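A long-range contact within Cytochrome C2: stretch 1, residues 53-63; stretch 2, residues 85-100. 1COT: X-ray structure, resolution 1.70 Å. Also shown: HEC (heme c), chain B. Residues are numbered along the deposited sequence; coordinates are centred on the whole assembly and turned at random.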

# COMPACT_ATOMS: atom_id res chain seq x y z
N PHE A 53 9.42 -1.22 -9.82
CA PHE A 53 9.37 -0.24 -8.75
C PHE A 53 10.59 -0.41 -7.87
O PHE A 53 10.93 -1.51 -7.45
CB PHE A 53 8.07 -0.26 -7.92
CG PHE A 53 8.07 0.96 -7.03
CD1 PHE A 53 7.63 2.18 -7.55
CD2 PHE A 53 8.54 0.87 -5.72
CE1 PHE A 53 7.66 3.30 -6.73
CE2 PHE A 53 8.57 1.98 -4.88
CZ PHE A 53 8.13 3.19 -5.42
N LYS A 54 11.26 0.70 -7.59
CA LYS A 54 12.45 0.68 -6.76
C LYS A 54 12.04 0.93 -5.31
O LYS A 54 11.95 2.06 -4.85
CB LYS A 54 13.49 1.71 -7.18
CG LYS A 54 14.66 1.16 -7.99
CD LYS A 54 15.23 2.18 -8.97
CE LYS A 54 14.21 2.64 -10.00
NZ LYS A 54 14.81 3.22 -11.20
N TYR A 55 11.79 -0.15 -4.61
CA TYR A 55 11.38 -0.07 -3.23
C TYR A 55 12.52 0.27 -2.29
O TYR A 55 13.69 0.08 -2.61
CB TYR A 55 10.90 -1.47 -2.85
CG TYR A 55 9.54 -1.79 -3.43
CD1 TYR A 55 8.39 -1.25 -2.84
CD2 TYR A 55 9.40 -2.63 -4.53
CE1 TYR A 55 7.13 -1.55 -3.35
CE2 TYR A 55 8.15 -2.95 -5.06
CZ TYR A 55 7.02 -2.40 -4.46
OH TYR A 55 5.78 -2.69 -4.95
N GLY A 56 12.17 0.76 -1.11
CA GLY A 56 13.17 1.09 -0.12
C GLY A 56 13.69 -0.19 0.52
O GLY A 56 13.11 -1.27 0.39
N GLU A 57 14.79 -0.03 1.23
CA GLU A 57 15.45 -1.14 1.89
C GLU A 57 14.62 -1.85 2.96
O GLU A 57 14.60 -3.08 3.07
CB GLU A 57 16.88 -0.75 2.30
CG GLU A 57 17.90 -0.68 1.11
CD GLU A 57 18.05 -1.93 0.27
OE1 GLU A 57 18.11 -3.03 0.96
OE2 GLU A 57 18.11 -1.90 -0.95
N GLY A 58 13.92 -1.06 3.74
CA GLY A 58 13.11 -1.64 4.78
C GLY A 58 12.03 -2.59 4.30
O GLY A 58 11.88 -3.70 4.82
N ILE A 59 11.23 -2.15 3.33
CA ILE A 59 10.16 -2.99 2.84
C ILE A 59 10.67 -4.21 2.09
O ILE A 59 10.06 -5.29 2.14
CB ILE A 59 9.12 -2.14 2.11
CG1 ILE A 59 7.76 -2.84 2.11
CG2 ILE A 59 9.59 -1.79 0.70
CD1 ILE A 59 6.65 -2.00 1.49
N LEU A 60 11.81 -4.07 1.43
CA LEU A 60 12.40 -5.19 0.73
C LEU A 60 12.82 -6.20 1.78
O LEU A 60 12.71 -7.41 1.59
CB LEU A 60 13.60 -4.74 -0.10
CG LEU A 60 13.12 -3.95 -1.30
CD1 LEU A 60 14.34 -3.40 -2.03
CD2 LEU A 60 12.29 -4.85 -2.20
N GLU A 61 13.30 -5.70 2.91
CA GLU A 61 13.71 -6.61 3.97
C GLU A 61 12.49 -7.33 4.53
O GLU A 61 12.54 -8.52 4.83
CB GLU A 61 14.47 -5.91 5.11
CG GLU A 61 14.92 -6.90 6.20
CD GLU A 61 15.90 -6.25 7.14
OE1 GLU A 61 16.54 -5.25 6.58
OE2 GLU A 61 16.06 -6.59 8.30
N VAL A 62 11.37 -6.63 4.67
CA VAL A 62 10.19 -7.30 5.18
C VAL A 62 9.81 -8.44 4.22
O VAL A 62 9.53 -9.54 4.67
CB VAL A 62 9.01 -6.34 5.26
CG1 VAL A 62 7.73 -7.10 5.58
CG2 VAL A 62 9.27 -5.25 6.30
N ALA A 63 9.82 -8.20 2.88
CA ALA A 63 9.48 -9.23 1.89
C ALA A 63 10.40 -10.44 1.98
O ALA A 63 9.97 -11.60 1.94
CB ALA A 63 9.43 -8.65 0.48
N PRO A 85 6.96 2.50 12.05
CA PRO A 85 6.88 1.50 13.10
C PRO A 85 6.55 0.12 12.59
O PRO A 85 6.98 -0.90 13.13
CB PRO A 85 5.78 2.00 14.04
CG PRO A 85 5.25 3.32 13.49
CD PRO A 85 6.09 3.68 12.28
N TRP A 86 5.76 0.07 11.53
CA TRP A 86 5.38 -1.19 10.95
C TRP A 86 6.63 -1.89 10.44
O TRP A 86 6.84 -3.09 10.68
CB TRP A 86 4.39 -0.98 9.82
CG TRP A 86 3.76 -2.27 9.38
CD1 TRP A 86 2.72 -2.89 10.00
CD2 TRP A 86 4.09 -3.08 8.25
NE1 TRP A 86 2.40 -4.03 9.32
CE2 TRP A 86 3.22 -4.18 8.23
CE3 TRP A 86 5.05 -2.97 7.24
CZ2 TRP A 86 3.28 -5.17 7.26
CZ3 TRP A 86 5.11 -3.95 6.27
CH2 TRP A 86 4.24 -5.04 6.27
N LEU A 87 7.45 -1.13 9.72
CA LEU A 87 8.69 -1.66 9.17
C LEU A 87 9.63 -2.09 10.31
O LEU A 87 10.26 -3.14 10.22
CB LEU A 87 9.38 -0.63 8.25
CG LEU A 87 8.64 -0.40 6.93
CD1 LEU A 87 9.32 0.75 6.20
CD2 LEU A 87 8.73 -1.67 6.09
N VAL A 88 9.73 -1.31 11.40
CA VAL A 88 10.59 -1.68 12.51
C VAL A 88 10.11 -3.00 13.08
O VAL A 88 10.88 -3.92 13.39
CB VAL A 88 10.61 -0.63 13.60
CG1 VAL A 88 11.40 -1.14 14.80
CG2 VAL A 88 11.24 0.66 13.06
N LYS A 89 8.80 -3.09 13.22
CA LYS A 89 8.18 -4.29 13.73
C LYS A 89 8.48 -5.54 12.91
O LYS A 89 8.88 -6.58 13.45
CB LYS A 89 6.67 -4.06 13.83
CG LYS A 89 5.92 -5.36 14.08
CD LYS A 89 4.45 -5.17 14.42
CE LYS A 89 3.53 -5.00 13.23
NZ LYS A 89 2.19 -5.56 13.49
N MET A 90 8.28 -5.45 11.60
CA MET A 90 8.48 -6.55 10.66
C MET A 90 9.91 -6.95 10.32
O MET A 90 10.16 -8.02 9.77
CB MET A 90 7.70 -6.28 9.36
CG MET A 90 6.22 -6.03 9.61
SD MET A 90 5.39 -7.46 10.34
CE MET A 90 5.82 -8.76 9.15
N THR A 91 10.84 -6.06 10.64
CA THR A 91 12.23 -6.33 10.36
C THR A 91 13.01 -6.42 11.65
O THR A 91 14.14 -6.88 11.67
CB THR A 91 12.85 -5.13 9.62
OG1 THR A 91 12.83 -3.98 10.44
CG2 THR A 91 12.14 -4.90 8.29
N ASP A 92 12.38 -5.95 12.71
CA ASP A 92 13.03 -5.95 14.00
C ASP A 92 14.24 -5.05 13.88
O ASP A 92 15.23 -5.24 14.58
CB ASP A 92 13.53 -7.35 14.40
CG ASP A 92 12.75 -7.92 15.54
OD1 ASP A 92 12.94 -7.61 16.70
OD2 ASP A 92 11.85 -8.78 15.14
N ASP A 93 14.17 -4.09 12.97
CA ASP A 93 15.28 -3.18 12.75
C ASP A 93 14.87 -1.75 12.99
O ASP A 93 14.15 -1.12 12.22
CB ASP A 93 15.94 -3.36 11.38
CG ASP A 93 16.99 -2.35 10.96
OD1 ASP A 93 17.37 -1.50 11.89
OD2 ASP A 93 17.45 -2.34 9.83
N LYS A 94 15.40 -1.24 14.09
CA LYS A 94 15.15 0.10 14.52
C LYS A 94 15.44 1.12 13.46
O LYS A 94 14.84 2.20 13.38
CB LYS A 94 16.02 0.37 15.73
CG LYS A 94 15.85 1.77 16.31
CD LYS A 94 16.86 2.08 17.41
CE LYS A 94 16.79 3.48 18.02
NZ LYS A 94 17.51 3.64 19.30
N GLY A 95 16.39 0.76 12.64
CA GLY A 95 16.75 1.68 11.60
C GLY A 95 16.04 1.39 10.30
O GLY A 95 16.43 2.02 9.32
N ALA A 96 15.06 0.47 10.25
CA ALA A 96 14.33 0.15 9.02
C ALA A 96 13.96 1.42 8.26
O ALA A 96 13.36 2.32 8.82
CB ALA A 96 13.07 -0.64 9.35
N LYS A 97 14.36 1.54 7.00
CA LYS A 97 14.04 2.74 6.26
C LYS A 97 12.81 2.60 5.41
O LYS A 97 12.60 1.57 4.78
CB LYS A 97 15.11 3.09 5.23
CG LYS A 97 16.45 3.46 5.80
CD LYS A 97 17.55 3.34 4.77
CE LYS A 97 18.73 4.23 5.09
NZ LYS A 97 19.61 4.45 3.93
N THR A 98 12.03 3.67 5.39
CA THR A 98 10.82 3.69 4.61
C THR A 98 10.91 4.77 3.55
O THR A 98 11.44 5.85 3.83
CB THR A 98 9.60 4.00 5.52
OG1 THR A 98 8.42 3.96 4.75
CG2 THR A 98 9.73 5.38 6.15
N LYS A 99 10.43 4.53 2.33
CA LYS A 99 10.47 5.57 1.32
C LYS A 99 9.16 6.36 1.40
O LYS A 99 9.02 7.43 0.83
CB LYS A 99 10.63 5.06 -0.10
CG LYS A 99 12.06 4.68 -0.49
CD LYS A 99 12.12 4.37 -1.98
CE LYS A 99 13.33 4.92 -2.71
NZ LYS A 99 13.21 4.77 -4.18
N MET A 100 8.18 5.76 2.09
CA MET A 100 6.86 6.36 2.29
C MET A 100 6.80 6.89 3.70
O MET A 100 6.69 6.12 4.66
CB MET A 100 5.72 5.35 2.09
CG MET A 100 4.37 6.04 2.16
SD MET A 100 3.04 4.85 1.86
CE MET A 100 1.77 5.38 3.04
FE HEC B . 2.26 5.03 -0.36
CHA HEC B . 4.27 2.37 -0.81
CHB HEC B . -0.30 3.00 0.44
CHC HEC B . 0.23 7.72 0.09
CHD HEC B . 4.76 7.12 -1.29
NA HEC B . 2.01 3.09 -0.19
C1A HEC B . 3.00 2.13 -0.44
C2A HEC B . 2.44 0.82 -0.22
C3A HEC B . 1.15 0.97 0.13
C4A HEC B . 0.89 2.37 0.14
CMA HEC B . 0.14 -0.10 0.47
CAA HEC B . 3.20 -0.47 -0.38
CBA HEC B . 3.01 -0.99 -1.81
CGA HEC B . 3.63 -2.35 -2.13
O1A HEC B . 3.76 -2.49 -3.32
O2A HEC B . 3.94 -3.21 -1.34
NB HEC B . 0.39 5.33 0.17
C1B HEC B . -0.51 4.34 0.40
C2B HEC B . -1.77 4.94 0.71
C3B HEC B . -1.60 6.25 0.62
C4B HEC B . -0.26 6.49 0.30
CMB HEC B . -3.02 4.13 1.09
CAB HEC B . -2.60 7.28 0.96
CBB HEC B . -3.26 7.33 2.31
NC HEC B . 2.43 6.97 -0.52
C1C HEC B . 1.50 7.95 -0.32
C2C HEC B . 2.05 9.26 -0.60
C3C HEC B . 3.33 9.07 -1.00
C4C HEC B . 3.55 7.66 -0.97
CMC HEC B . 1.30 10.58 -0.45
CAC HEC B . 4.36 10.08 -1.44
CBC HEC B . 4.56 11.47 -0.94
ND HEC B . 4.16 4.80 -0.90
C1D HEC B . 5.02 5.80 -1.27
C2D HEC B . 6.30 5.21 -1.62
C3D HEC B . 6.12 3.88 -1.49
C4D HEC B . 4.81 3.62 -1.03
CMD HEC B . 7.54 5.95 -2.04
CAD HEC B . 7.17 2.84 -1.64
CBD HEC B . 7.66 2.65 -0.17
CGD HEC B . 8.97 2.01 0.05
O1D HEC B . 9.65 1.51 -0.82
O2D HEC B . 9.35 1.99 1.25
O HOH W 1 11.38 0.53 2.49
O HOH W 2 15.76 -2.66 7.89

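Contact between residues 53-63 and 85-100 of cytochrome c2, burying 571 Å² over both sides. Helix 57-63 and helix 85-91 cross at 39°, and their axes approach to 9.1 Å. V62 is the knob of this packing: its side chain sits among W86, L87, M90 and T91, with V62 CG2 3.6 Å from L87 CD2, 3.6 Å from M90 CB and 3.5 Å from T91 CG2, while V62 CG1 lies 4.1 Å from W86 CH2. T91 suits this pocket: its methyl packs on V62, and its hydroxyl is satisfied within its own stretch, T91 OG1 donating to L87 O (2.7 Å) and accepting from D93 N (2.9 Å).

One helical turn before V62, at G58, the two stretches approach through backbone at K97. G58 lies with its CA 4.7 Å from K97 CA; a CB here would fall 2.2 Å from K97 O, so the absence of a side chain permits the approach. K97 O accepts a weak hydrogen bond from G58 N (3.1 Å) and another from water 1 (2.8 Å from K97 O to the water O). The same water accepts from I59 N (2.8 Å to its O) and donates to heme O2D (2.8 Å from its O), so one water links both stretches to the propionate. The heme also ties in both stretches: G56 N donates to heme O1D (2.6 Å) and K99 N to heme O2D (3.0 Å), while Y55 OH donates to heme O1A of the other propionate (2.6 Å). M100 SD ligates the iron.

The long, exposed K99 side chain passes G56, with K99 CD 3.7 Å from G56 N, and its NZ donates to K54 O (3.1 Å). E61 OE1 and D93 OD2, like charges 4.5 Å apart, are bridged by water 2, which donates to E61 OE1 (3.0 Å from its O) and D93 OD2 (2.6 Å from its O).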